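PDB 3OKG: restriction endonuclease S subunits from Thermoanaerobacter tengcongensis, which probably serves as the DNA-binding specificity subunit of a type I restriction-modification methyltransferase, working together with M polypeptides. Local coordinates for residues A390-E393 / A394-R398. Numbering follows the deposited sequence.
Sequences AETE and AELKR
Glu393 and Lys397, one helical turn apart at the start of helix 392-407, are tied by a salt bridge in which Lys397 NZ lies 2.9 Å from Glu393 OE2. Glu393 OE2 accepts through its anti lone pair, the one turned away from the other carboxylate oxygen. With CG anti to the backbone N (chi1 -178°), the straight Glu393 chain is carried outward from the helix, and the extended Lys397 leans back toward the helix start to meet it; the two chains converge at an angle, Glu393 CG lying 3.9 Å from Lys397 CD. The same ammonium also hydrogen-bonds to Leu99 O and Ser61 OG, linking this helix start to the loops that carry them.

Glu391 is the N-cap: its OE1 accepts from Ala394 N at 2.7 Å, a capping bond in which the N-H meets the oxygen from well above the carboxylate plane. Chi1 of 88° sets Glu391 CG between the backbone N and the carbonyl carbon, and a bend at chi2 (91°) then turns the chain back to the helix start, bringing OE1 to 3.4 Å from Ala394 CB.

The backbone closes the first turn through i to i+4 bonds: Glu395 N to Glu391 O, Leu396 N to Thr392 O and Lys397 N to Glu393 O. Thr392 and Leu396 run side by side, CG2 of the threonine 3.8 Å from CD1 of the leucine, and both touch Arg195 of helix 174-216. Just before the N-cap, Ala390 CB packs against Glu395 CG at 3.8 Å; the Glu395 chain runs on, extended, to a salt bridge between its OE2 and Arg195.

Altogether this is an N-capped alpha-helix start with an i to i+4 Glu-Lys salt bridge, where the chain resumes as helix 392-407 after helix 365-388, within a predicted coiled coil.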
ATOM      1  N   ALA A 390       3.109  -1.026   2.610  1.00 48.76           N
ATOM      2  CA  ALA A 390       1.802  -1.459   2.095  1.00 39.66           C
ATOM      3  C   ALA A 390       0.764  -0.420   2.459  1.00 52.24           C
ATOM      4  O   ALA A 390       0.956   0.347   3.413  1.00 35.14           O
ATOM      5  CB  ALA A 390       1.420  -2.816   2.703  1.00 44.24           C
ATOM      6  N   GLU A 391      -0.341  -0.386   1.722  1.00 40.19           N
ATOM      7  CA  GLU A 391      -1.350   0.618   2.012  1.00 42.34           C
ATOM      8  C   GLU A 391      -1.915   0.329   3.395  1.00 31.38           C
ATOM      9  O   GLU A 391      -1.946  -0.828   3.839  1.00 38.94           O
ATOM     10  CB  GLU A 391      -2.433   0.674   0.924  1.00 67.47           C
ATOM     11  CG  GLU A 391      -3.597  -0.267   1.122  1.00 52.54           C
ATOM     12  CD  GLU A 391      -4.740   0.359   1.906  1.00 70.36           C
ATOM     13  OE1 GLU A 391      -5.673  -0.389   2.276  1.00 60.73           O
ATOM     14  OE2 GLU A 391      -4.706   1.591   2.146  1.00 70.17           O
ATOM     15  N   THR A 392      -2.356   1.385   4.063  1.00 29.37           N
ATOM     16  CA  THR A 392      -2.597   1.353   5.495  1.00 37.14           C
ATOM     17  C   THR A 392      -3.761   0.466   5.867  1.00 54.71           C
ATOM     18  O   THR A 392      -3.609  -0.453   6.661  1.00 37.14           O
ATOM     19  CB  THR A 392      -2.826   2.766   6.073  1.00 56.47           C
ATOM     20  OG1 THR A 392      -1.719   3.609   5.723  1.00 57.73           O
ATOM     21  CG2 THR A 392      -2.972   2.716   7.605  1.00 39.41           C
ATOM     22  N   GLU A 393      -4.931   0.738   5.303  1.00 42.66           N
ATOM     23  CA  GLU A 393      -6.108  -0.024   5.694  1.00 53.76           C
ATOM     24  C   GLU A 393      -5.906  -1.545   5.546  1.00 50.99           C
ATOM     25  O   GLU A 393      -6.245  -2.315   6.462  1.00 28.12           O
ATOM     26  CB  GLU A 393      -7.352   0.442   4.936  1.00 34.58           C
ATOM     27  CG  GLU A 393      -8.605  -0.324   5.386  1.00 43.94           C
ATOM     28  CD  GLU A 393      -9.803  -0.093   4.476  1.00 71.66           C
ATOM     29  OE1 GLU A 393      -9.623   0.465   3.368  1.00 53.11           O
ATOM     30  OE2 GLU A 393     -10.924  -0.482   4.871  1.00 64.12           O
ATOM     31  N   ALA A 394      -5.352  -1.977   4.410  1.00 30.93           N
ATOM     32  CA  ALA A 394      -5.104  -3.410   4.186  1.00 27.00           C
ATOM     33  C   ALA A 394      -4.058  -3.999   5.129  1.00 46.38           C
ATOM     34  O   ALA A 394      -4.265  -5.050   5.743  1.00 32.83           O
ATOM     35  CB  ALA A 394      -4.707  -3.656   2.743  1.00 43.43           C
ATOM     36  N   GLU A 395      -2.922  -3.337   5.264  1.00 35.02           N
ATOM     37  CA  GLU A 395      -1.909  -3.903   6.138  1.00 42.72           C
ATOM     38  C   GLU A 395      -2.480  -4.053   7.552  1.00 42.98           C
ATOM     39  O   GLU A 395      -2.336  -5.096   8.186  1.00 31.82           O
ATOM     40  CB  GLU A 395      -0.619  -3.069   6.160  1.00 37.48           C
ATOM     41  CG  GLU A 395       0.629  -3.933   6.289  1.00 57.76           C
ATOM     42  CD  GLU A 395       1.804  -3.253   6.993  1.00 37.41           C
ATOM     43  OE1 GLU A 395       2.850  -3.922   7.104  1.00 46.28           O
ATOM     44  OE2 GLU A 395       1.701  -2.081   7.446  1.00 39.28           O
ATOM     45  N   LEU A 396      -3.129  -3.016   8.057  1.00 28.96           N
ATOM     46  CA  LEU A 396      -3.582  -3.101   9.408  1.00 25.73           C
ATOM     47  C   LEU A 396      -4.657  -4.200   9.550  1.00 19.78           C
ATOM     48  O   LEU A 396      -4.585  -4.977  10.472  1.00 26.64           O
ATOM     49  CB  LEU A 396      -4.053  -1.740   9.943  1.00 27.72           C
ATOM     50  CG  LEU A 396      -3.036  -0.575   9.897  1.00 41.54           C
ATOM     51  CD1 LEU A 396      -3.556   0.594  10.732  1.00 48.37           C
ATOM     52  CD2 LEU A 396      -1.654  -1.011  10.399  1.00 40.08           C
ATOM     53  N   LYS A 397      -5.635  -4.269   8.646  1.00 20.82           N
ATOM     54  CA  LYS A 397      -6.730  -5.208   8.860  1.00 21.28           C
ATOM     55  C   LYS A 397      -6.272  -6.669   8.746  1.00 26.41           C
ATOM     56  O   LYS A 397      -6.683  -7.526   9.520  1.00 21.13           O
ATOM     57  CB  LYS A 397      -7.890  -4.900   7.910  1.00 24.61           C
ATOM     58  CG  LYS A 397      -8.825  -3.794   8.421  1.00 27.26           C
ATOM     59  CD  LYS A 397      -9.873  -3.476   7.337  1.00 32.51           C
ATOM     60  CE  LYS A 397     -10.979  -2.580   7.856  1.00 30.70           C
ATOM     61  NZ  LYS A 397     -12.019  -2.377   6.819  1.00 39.39           N
ATOM     62  N   ARG A 398      -5.421  -6.958   7.773  1.00 22.37           N
ATOM     63  CA  ARG A 398      -4.988  -8.344   7.564  1.00 19.07           C
ATOM     64  C   ARG A 398      -3.909  -8.812   8.558  1.00 16.18           C
ATOM     65  O   ARG A 398      -3.847  -9.996   8.929  1.00 18.98           O
ATOM     66  CB  ARG A 398      -4.518  -8.538   6.124  1.00 23.73           C
ATOM     67  CG  ARG A 398      -5.646  -8.278   5.089  1.00 25.18           C
ATOM     68  CD  ARG A 398      -6.964  -9.030   5.397  1.00 23.62           C
ATOM     69  NE  ARG A 398      -6.742 -10.452   5.642  1.00 24.74           N
ATOM     70  CZ  ARG A 398      -7.641 -11.271   6.188  1.00 27.59           C
ATOM     71  NH1 ARG A 398      -8.849 -10.819   6.504  1.00 23.51           N
ATOM     72  NH2 ARG A 398      -7.338 -12.549   6.387  1.00 26.79           N
TER